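Local coordinates for protein alpha-L-rhamnosidase (PDB 6GSZ) that probably hydrolyses terminal non-reducing alpha-L-rhamnose residues from alpha-L-rhamnosides, at residues Ser254-Ile259 / Tyr269-Gln275; Glu262-Gly266 / Gln372-Thr376. One frame throughout, in Å; residues are numbered along the deposited sequence.

Following the chain from the N terminus, 254-259 leads into strand 258-262, the turn 262-266 reverses the direction, and strand 266-270 carries it back to 269-275. Contact 1 closes this short beta hairpin at its open end. Contact 2 grips the turn of the same hairpin with 372-376, which arrives after about a hundred further residues and so closes a far longer loop. The two cross, since their segments alternate along the chain, and their centres lie about 19 Å apart. Together they fasten both ends of one hairpin, and contact 2 also ties it to strand 376-380, joining the N-terminal domain family region to the concanavalin-like one within one mixed sheet.

Contact 1: Ser254-Ile259 / Tyr269-Gln275. With ACT (acetate ion), chain B.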
ATOM      1  N   SER A 254     -20.549 -17.010 -22.144  1.00 11.91           N
ATOM      2  CA  SER A 254     -20.437 -16.357 -23.474  1.00 12.64           C
ATOM      3  C   SER A 254     -19.371 -15.281 -23.402  1.00 11.82           C
ATOM      4  O   SER A 254     -19.168 -14.677 -22.343  1.00 14.28           O
ATOM      5  CB  SER A 254     -21.746 -15.698 -23.823  1.00 15.73           C
ATOM      6  OG  SER A 254     -21.694 -15.059 -25.075  1.00 17.63           O
ATOM      7  N   THR A 255     -18.737 -14.948 -24.516  1.00 13.27           N
ATOM      8  CA  THR A 255     -18.056 -13.712 -24.641  1.00 14.48           C
ATOM      9  C   THR A 255     -19.060 -12.563 -24.652  1.00 13.83           C
ATOM     10  O   THR A 255     -20.265 -12.761 -24.845  1.00 14.35           O
ATOM     11  CB  THR A 255     -17.195 -13.669 -25.903  1.00 14.79           C
ATOM     12  OG1 THR A 255     -18.071 -13.864 -27.021  1.00 17.11           O
ATOM     13  CG2 THR A 255     -16.080 -14.683 -25.844  1.00 18.76           C
ATOM     14  N   GLY A 256     -18.539 -11.351 -24.454  1.00 14.22           N
ATOM     15  CA  GLY A 256     -19.353 -10.168 -24.457  1.00 13.74           C
ATOM     16  C   GLY A 256     -18.629  -8.992 -25.099  1.00 13.46           C
ATOM     17  O   GLY A 256     -17.743  -9.186 -25.928  1.00 14.24           O
ATOM     18  N   PRO A 257     -18.981  -7.743 -24.732  1.00 13.95           N
ATOM     19  CA  PRO A 257     -18.390  -6.599 -25.404  1.00 14.37           C
ATOM     20  C   PRO A 257     -16.891  -6.404 -25.169  1.00 12.93           C
ATOM     21  O   PRO A 257     -16.231  -5.709 -25.963  1.00 12.89           O
ATOM     22  CB  PRO A 257     -19.201  -5.407 -24.878  1.00 14.69           C
ATOM     23  CG  PRO A 257     -19.678  -5.883 -23.491  1.00 14.53           C
ATOM     24  CD  PRO A 257     -19.947  -7.364 -23.695  1.00 15.03           C
ATOM     25  N   ILE A 258     -16.367  -6.930 -24.052  1.00 12.88           N
ATOM     26  CA  ILE A 258     -14.922  -6.775 -23.877  1.00 12.66           C
ATOM     27  C   ILE A 258     -14.225  -7.761 -24.812  1.00 12.87           C
ATOM     28  O   ILE A 258     -14.341  -8.972 -24.629  1.00 14.47           O
ATOM     29  CB  ILE A 258     -14.467  -6.928 -22.410  1.00 13.70           C
ATOM     30  CG1 ILE A 258     -15.272  -6.080 -21.419  1.00 14.40           C
ATOM     31  CG2 ILE A 258     -12.976  -6.614 -22.327  1.00 14.53           C
ATOM     32  CD1 ILE A 258     -15.086  -6.480 -19.973  1.00 14.66           C
ATOM     33  N   ILE A 259     -13.429  -7.208 -25.746  1.00 13.43           N
ATOM     34  CA  ILE A 259     -12.643  -8.017 -26.662  1.00 14.27           C
ATOM     35  C   ILE A 259     -11.353  -8.487 -25.994  1.00 13.09           C
ATOM     36  O   ILE A 259     -10.944  -9.644 -26.123  1.00 12.97           O
ATOM     37  CB  ILE A 259     -12.341  -7.236 -27.958  1.00 15.89           C
ATOM     38  CG1 ILE A 259     -13.622  -6.711 -28.605  1.00 16.96           C
ATOM     39  CG2 ILE A 259     -11.544  -8.090 -28.921  1.00 17.66           C
ATOM     40  CD1 ILE A 259     -14.668  -7.770 -28.888  1.00 19.66           C
ATOM     41  N   TYR A 269     -12.975  -2.575 -26.073  1.00 13.02           N
ATOM     42  CA  TYR A 269     -14.388  -2.793 -25.773  1.00 13.26           C
ATOM     43  C   TYR A 269     -15.192  -2.452 -27.025  1.00 14.38           C
ATOM     44  O   TYR A 269     -15.103  -1.328 -27.510  1.00 15.44           O
ATOM     45  CB  TYR A 269     -14.780  -1.892 -24.602  1.00 14.25           C
ATOM     46  CG  TYR A 269     -16.164  -2.089 -24.061  1.00 12.89           C
ATOM     47  CD1 TYR A 269     -17.254  -1.427 -24.610  1.00 14.69           C
ATOM     48  CD2 TYR A 269     -16.402  -2.916 -22.980  1.00 13.45           C
ATOM     49  CE1 TYR A 269     -18.534  -1.577 -24.087  1.00 14.76           C
ATOM     50  CE2 TYR A 269     -17.667  -3.074 -22.449  1.00 14.63           C
ATOM     51  CZ  TYR A 269     -18.751  -2.410 -23.003  1.00 14.63           C
ATOM     52  OH  TYR A 269     -19.996  -2.601 -22.485  1.00 15.72           O
ATOM     53  N   ASP A 270     -16.052  -3.381 -27.428  1.00 14.50           N
ATOM     54  CA  ASP A 270     -16.943  -3.178 -28.597  1.00 14.00           C
ATOM     55  C   ASP A 270     -18.372  -3.138 -28.080  1.00 13.91           C
ATOM     56  O   ASP A 270     -18.969  -4.194 -27.849  1.00 14.04           O
ATOM     57  CB  ASP A 270     -16.736  -4.224 -29.684  1.00 14.93           C
ATOM     58  CG  ASP A 270     -17.540  -3.950 -30.941  1.00 16.03           C
ATOM     59  OD1 ASP A 270     -18.421  -3.033 -30.904  1.00 16.38           O
ATOM     60  OD2 ASP A 270     -17.259  -4.670 -31.948  1.00 19.69           O
ATOM     61  N   SER A 271     -18.923  -1.931 -27.917  1.00 13.89           N
ATOM     62  CA  SER A 271     -20.237  -1.792 -27.289  1.00 15.63           C
ATOM     63  C   SER A 271     -21.366  -2.379 -28.162  1.00 16.28           C
ATOM     64  O   SER A 271     -22.467  -2.622 -27.670  1.00 17.20           O
ATOM     65  CB  SER A 271     -20.537  -0.336 -26.948  1.00 16.84           C
ATOM     66  OG  SER A 271     -20.722   0.461 -28.115  1.00 16.22           O
ATOM     67  N   ARG A 272     -21.083  -2.637 -29.442  1.00 15.20           N
ATOM     68  CA  ARG A 272     -22.041  -3.266 -30.316  1.00 15.79           C
ATOM     69  C   ARG A 272     -22.355  -4.697 -29.863  1.00 16.98           C
ATOM     70  O   ARG A 272     -23.388  -5.271 -30.255  1.00 18.62           O
ATOM     71  CB  ARG A 272     -21.558  -3.270 -31.772  1.00 16.28           C
ATOM     72  CG  ARG A 272     -21.395  -1.879 -32.356  1.00 17.94           C
ATOM     73  CD  ARG A 272     -20.705  -1.908 -33.691  1.00 19.57           C
ATOM     74  NE  ARG A 272     -19.351  -2.445 -33.611  1.00 18.17           N
ATOM     75  CZ  ARG A 272     -18.525  -2.621 -34.625  1.00 18.53           C
ATOM     76  NH1 ARG A 272     -18.922  -2.330 -35.866  1.00 20.32           N
ATOM     77  NH2 ARG A 272     -17.340  -3.160 -34.401  1.00 20.71           N
ATOM     78  N   LEU A 273     -21.456  -5.278 -29.071  1.00 16.31           N
ATOM     79  CA  LEU A 273     -21.602  -6.662 -28.609  1.00 15.70           C
ATOM     80  C   LEU A 273     -22.207  -6.760 -27.204  1.00 17.03           C
ATOM     81  O   LEU A 273     -22.258  -7.856 -26.677  1.00 20.13           O
ATOM     82  CB  LEU A 273     -20.246  -7.369 -28.710  1.00 17.43           C
ATOM     83  CG  LEU A 273     -19.686  -7.486 -30.119  1.00 19.60           C
ATOM     84  CD1 LEU A 273     -18.310  -8.129 -30.135  1.00 20.80           C
ATOM     85  CD2 LEU A 273     -20.657  -8.271 -30.998  1.00 25.26           C
ATOM     86  N   GLU A 274     -22.731  -5.661 -26.651  1.00 16.44           N
ATOM     87  CA  GLU A 274     -23.434  -5.721 -25.393  1.00 16.10           C
ATOM     88  C   GLU A 274     -24.688  -6.568 -25.559  1.00 17.72           C
ATOM     89  O   GLU A 274     -25.411  -6.427 -26.558  1.00 20.34           O
ATOM     90  CB  GLU A 274     -23.816  -4.320 -24.911  1.00 16.96           C
ATOM     91  CG  GLU A 274     -22.627  -3.522 -24.413  1.00 15.98           C
ATOM     92  CD  GLU A 274     -22.836  -2.025 -24.219  1.00 18.69           C
ATOM     93  OE1 GLU A 274     -23.938  -1.505 -24.518  1.00 21.31           O
ATOM     94  OE2 GLU A 274     -21.868  -1.359 -23.840  1.00 18.25           O
ATOM     95  N   GLN A 275     -24.946  -7.433 -24.588  1.00 17.44           N
ATOM     96  CA  GLN A 275     -26.167  -8.242 -24.525  1.00 19.10           C
ATOM     97  C   GLN A 275     -27.038  -7.758 -23.368  1.00 20.05           C
ATOM     98  O   GLN A 275     -26.921  -8.232 -22.243  1.00 19.38           O
ATOM     99  CB  GLN A 275     -25.796  -9.711 -24.358  1.00 22.82           C
ATOM    100  CG  GLN A 275     -25.015 -10.286 -25.547  1.00 25.00           C
ATOM    101  CD  GLN A 275     -24.673 -11.735 -25.272  1.00 23.88           C
ATOM    102  OE1 GLN A 275     -25.585 -12.523 -25.125  1.00 19.76           O
ATOM    103  NE2 GLN A 275     -23.387 -12.066 -25.117  1.00 25.97           N
TER
HETATM  104  C   ACT B 965     -18.377 -17.133 -27.699  1.00 25.95           C
HETATM  105  O   ACT B 965     -18.968 -17.162 -26.534  1.00 27.42           O
HETATM  106  OXT ACT B 965     -18.306 -16.108 -28.463  1.00 42.68           O
HETATM  107  CH3 ACT B 965     -17.543 -18.207 -28.213  1.00 29.28           C
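P257 sets CB and CG against the ring of Y269, the two side chains running side by side and pointing the same way. CB of P257 sits over one ring face, 3.9 Å from the Y269 ring centroid and 23° off the normal, a CH-pi contact offset toward the rim; the compact, apolar proline methylenes suit an aromatic face. With CG of Y269 anti to its own nitrogen (chi1 -174°), the ring lies against the proline while I258 meets it at the edge, I258 CG1 to Y269 CD2 being 3.7 Å. The phenol is held at its far end, where Y269 OH donates to E274 OE2 at 2.6 Å, the oxygen lying near the ring plane. E274 CG also touches P257 CB and CG, so the glutamate offers a methylene to the proline and a carboxylate to the phenol. The W389 ring meets the tyrosine ring obliquely.

I258 and Y269 form an antiparallel non-hydrogen-bonded pair at the open end of the hairpin 258-262/266-270. Beside it, D270 N donates almost straight (176°) to P257 O at 2.8 Å: proline lacks an N-H, but its carbonyl still serves the strand. D270 then turns the chain through an Asx turn, its OD1 accepting from R272 N, while R272 grips the carboxylate side-on through NE and NH2. The 3-10 segment 271-272, within this Asx turn, brings back L273, whose CD1 meets I259 CD1 at 3.9 Å, the side chains crossing at about a right angle.

Farther along, Q275 reaches back toward S254 and T255, its OE1 held by W288. G256, with no side chain, fits the tight passage just before P257. T255 binds an acetate, probably from the crystallisation liquor, through N at 3.0 Å to its O and OG1 at 2.7 Å to its OXT.

Contact 2: Glu262-Gly266 / Gln372-Thr376; sequences EIYDG and QAKAT
D265 OD1 accepts from K374 N at 2.8 Å with an angle of 163°, meeting the donor on the anti side, somewhat out of the carboxylate plane. The same oxygen forms a salt bridge with R212, which also binds Q372 O, so one arginine steadies both segments. Two backbone bonds continue the grip: A375 N donates to Y264 O at 3.0 Å, and T376 N donates to D265 O at 3.0 Å. T376 OG1 donates to K374 O at 2.7 Å, so the hydroxyl is satisfied within its own segment.

The methylenes of K374 pass obliquely across the D265 carboxylate, with K374 CG 3.5 Å from D265 OD1. K374 NZ stays 4.6 Å from D265 OD2, too far for a salt bridge, though the opposite charges would probably still attract. Next to these bonds, Y264 CB packs on A373 CB at 3.8 Å, the small alanine admitting the close backbone approach. The tyrosine ring leads away, and its OH bonds to E466 O and G214 N. G266 has a positive phi (110°), a conformation that glycine adopts readily, and its CA comes close to T376 O.

E262 and G266 exchange backbone bonds round this three-residue turn, from which strand 266-270 sets off parallel to strand 376-380, itself flanked on its other side by antiparallel strand 351-361.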
ATOM      1  N   GLU A 262      -6.307  -6.109 -20.412  1.00 11.27           N
ATOM      2  CA  GLU A 262      -4.971  -6.540 -19.976  1.00 12.24           C
ATOM      3  C   GLU A 262      -4.407  -5.441 -19.083  1.00 11.72           C
ATOM      4  O   GLU A 262      -4.553  -4.279 -19.387  1.00 12.43           O
ATOM      5  CB  GLU A 262      -4.039  -6.728 -21.173  1.00 11.52           C
ATOM      6  CG  GLU A 262      -4.575  -7.662 -22.222  1.00 12.42           C
ATOM      7  CD  GLU A 262      -3.611  -7.743 -23.371  1.00 14.44           C
ATOM      8  OE1 GLU A 262      -2.470  -8.249 -23.163  1.00 14.56           O
ATOM      9  OE2 GLU A 262      -4.040  -7.350 -24.511  1.00 16.51           O
ATOM     10  N   ILE A 263      -3.747  -5.866 -17.997  1.00 10.10           N
ATOM     11  CA  ILE A 263      -3.126  -4.951 -17.022  0.50 10.59           C
ATOM     12  C   ILE A 263      -2.259  -3.941 -17.789  1.00 10.59           C
ATOM     13  O   ILE A 263      -2.382  -2.710 -17.631  1.00 11.38           O
ATOM     14  CB  ILE A 263      -2.302  -5.735 -15.968  0.50 10.12           C
ATOM     15  CG1 ILE A 263      -3.163  -6.668 -15.103  0.50 11.25           C
ATOM     16  CG2 ILE A 263      -1.476  -4.800 -15.106  0.50  9.77           C
ATOM     17  CD1 ILE A 263      -4.254  -5.993 -14.296  0.50 12.94           C
ATOM     18  N   TYR A 264      -1.313  -4.477 -18.590  1.00 10.11           N
ATOM     19  CA  TYR A 264      -0.329  -3.596 -19.254  1.00 11.42           C
ATOM     20  C   TYR A 264      -0.872  -2.928 -20.511  1.00 11.36           C
ATOM     21  O   TYR A 264      -0.753  -1.701 -20.723  1.00 13.10           O
ATOM     22  CB  TYR A 264       0.970  -4.312 -19.616  1.00 11.64           C
ATOM     23  CG  TYR A 264       1.788  -4.838 -18.457  1.00 11.07           C
ATOM     24  CD1 TYR A 264       1.679  -4.355 -17.147  1.00 11.25           C
ATOM     25  CD2 TYR A 264       2.680  -5.863 -18.690  1.00 11.17           C
ATOM     26  CE1 TYR A 264       2.475  -4.888 -16.140  1.00 11.61           C
ATOM     27  CE2 TYR A 264       3.484  -6.382 -17.705  1.00 10.85           C
ATOM     28  CZ  TYR A 264       3.387  -5.892 -16.404  1.00 10.34           C
ATOM     29  OH  TYR A 264       4.171  -6.462 -15.433  1.00 11.25           O
ATOM     30  N   ASP A 265      -1.462  -3.724 -21.412  1.00 12.06           N
ATOM     31  CA  ASP A 265      -1.764  -3.157 -22.720  1.00 12.50           C
ATOM     32  C   ASP A 265      -3.070  -2.360 -22.789  1.00 11.18           C
ATOM     33  O   ASP A 265      -3.180  -1.481 -23.633  1.00 14.33           O
ATOM     34  CB  ASP A 265      -1.684  -4.201 -23.827  1.00 13.47           C
ATOM     35  CG  ASP A 265      -0.259  -4.574 -24.234  1.00 15.50           C
ATOM     36  OD1 ASP A 265       0.708  -3.848 -23.838  1.00 15.27           O
ATOM     37  OD2 ASP A 265      -0.105  -5.635 -24.921  1.00 17.60           O
ATOM     38  N   GLY A 266      -4.032  -2.627 -21.908  1.00 11.56           N
ATOM     39  CA  GLY A 266      -5.283  -1.912 -21.857  1.00 11.60           C
ATOM     40  C   GLY A 266      -6.454  -2.782 -22.309  1.00 12.32           C
ATOM     41  O   GLY A 266      -6.371  -3.998 -22.386  1.00 12.26           O
ATOM     42  N   GLN A 372       7.086  -2.358 -22.950  1.00 14.71           N
ATOM     43  CA  GLN A 372       6.077  -3.263 -23.581  1.00 14.28           C
ATOM     44  C   GLN A 372       4.770  -3.216 -22.764  1.00 14.88           C
ATOM     45  O   GLN A 372       4.280  -4.273 -22.327  1.00 17.80           O
ATOM     46  CB  GLN A 372       6.632  -4.683 -23.705  1.00 25.18           C
ATOM     47  CG  GLN A 372       7.773  -4.774 -24.707  1.00 27.74           C
ATOM     48  CD  GLN A 372       8.126  -6.195 -25.065  1.00 28.52           C
ATOM     49  OE1 GLN A 372       9.248  -6.629 -24.851  1.00 29.94           O
ATOM     50  NE2 GLN A 372       7.153  -6.918 -25.598  1.00 29.03           N
ATOM     51  N   ALA A 373       4.236  -2.010 -22.556  1.00 14.65           N
ATOM     52  CA  ALA A 373       2.914  -1.759 -21.979  1.00 12.91           C
ATOM     53  C   ALA A 373       2.236  -0.687 -22.836  1.00 15.20           C
ATOM     54  O   ALA A 373       2.650   0.483 -22.778  1.00 17.20           O
ATOM     55  CB  ALA A 373       3.057  -1.293 -20.546  1.00 13.32           C
ATOM     56  N   LYS A 374       1.227  -1.070 -23.623  1.00 14.12           N
ATOM     57  CA  LYS A 374       0.625  -0.081 -24.527  1.00 15.29           C
ATOM     58  C   LYS A 374      -0.179   0.988 -23.783  1.00 15.51           C
ATOM     59  O   LYS A 374      -0.333   2.081 -24.304  1.00 15.84           O
ATOM     60  CB  LYS A 374      -0.240  -0.748 -25.585  1.00 16.57           C
ATOM     61  CG  LYS A 374       0.537  -1.646 -26.532  1.00 20.90           C
ATOM     62  CD  LYS A 374      -0.330  -2.264 -27.606  1.00 24.66           C
ATOM     63  CE  LYS A 374       0.417  -3.340 -28.365  1.00 29.86           C
ATOM     64  NZ  LYS A 374      -0.502  -4.081 -29.261  1.00 36.80           N
ATOM     65  N   ALA A 375      -0.761   0.643 -22.614  1.00 14.13           N
ATOM     66  CA  ALA A 375      -1.608   1.578 -21.823  1.00 14.98           C
ATOM     67  C   ALA A 375      -2.603   2.310 -22.728  1.00 13.83           C
ATOM     68  O   ALA A 375      -2.745   3.529 -22.644  1.00 14.60           O
ATOM     69  CB  ALA A 375      -0.759   2.559 -21.010  1.00 15.31           C
ATOM     70  N   THR A 376      -3.237   1.526 -23.624  1.00 13.02           N
ATOM     71  CA  THR A 376      -4.120   2.047 -24.661  1.00 14.52           C
ATOM     72  C   THR A 376      -5.462   1.324 -24.602  1.00 13.12           C
ATOM     73  O   THR A 376      -5.495   0.093 -24.677  1.00 15.05           O
ATOM     74  CB  THR A 376      -3.465   1.908 -26.030  1.00 15.96           C
ATOM     75  OG1 THR A 376      -2.273   2.696 -26.075  1.00 17.50           O
ATOM     76  CG2 THR A 376      -4.368   2.326 -27.173  1.00 17.23           C
TER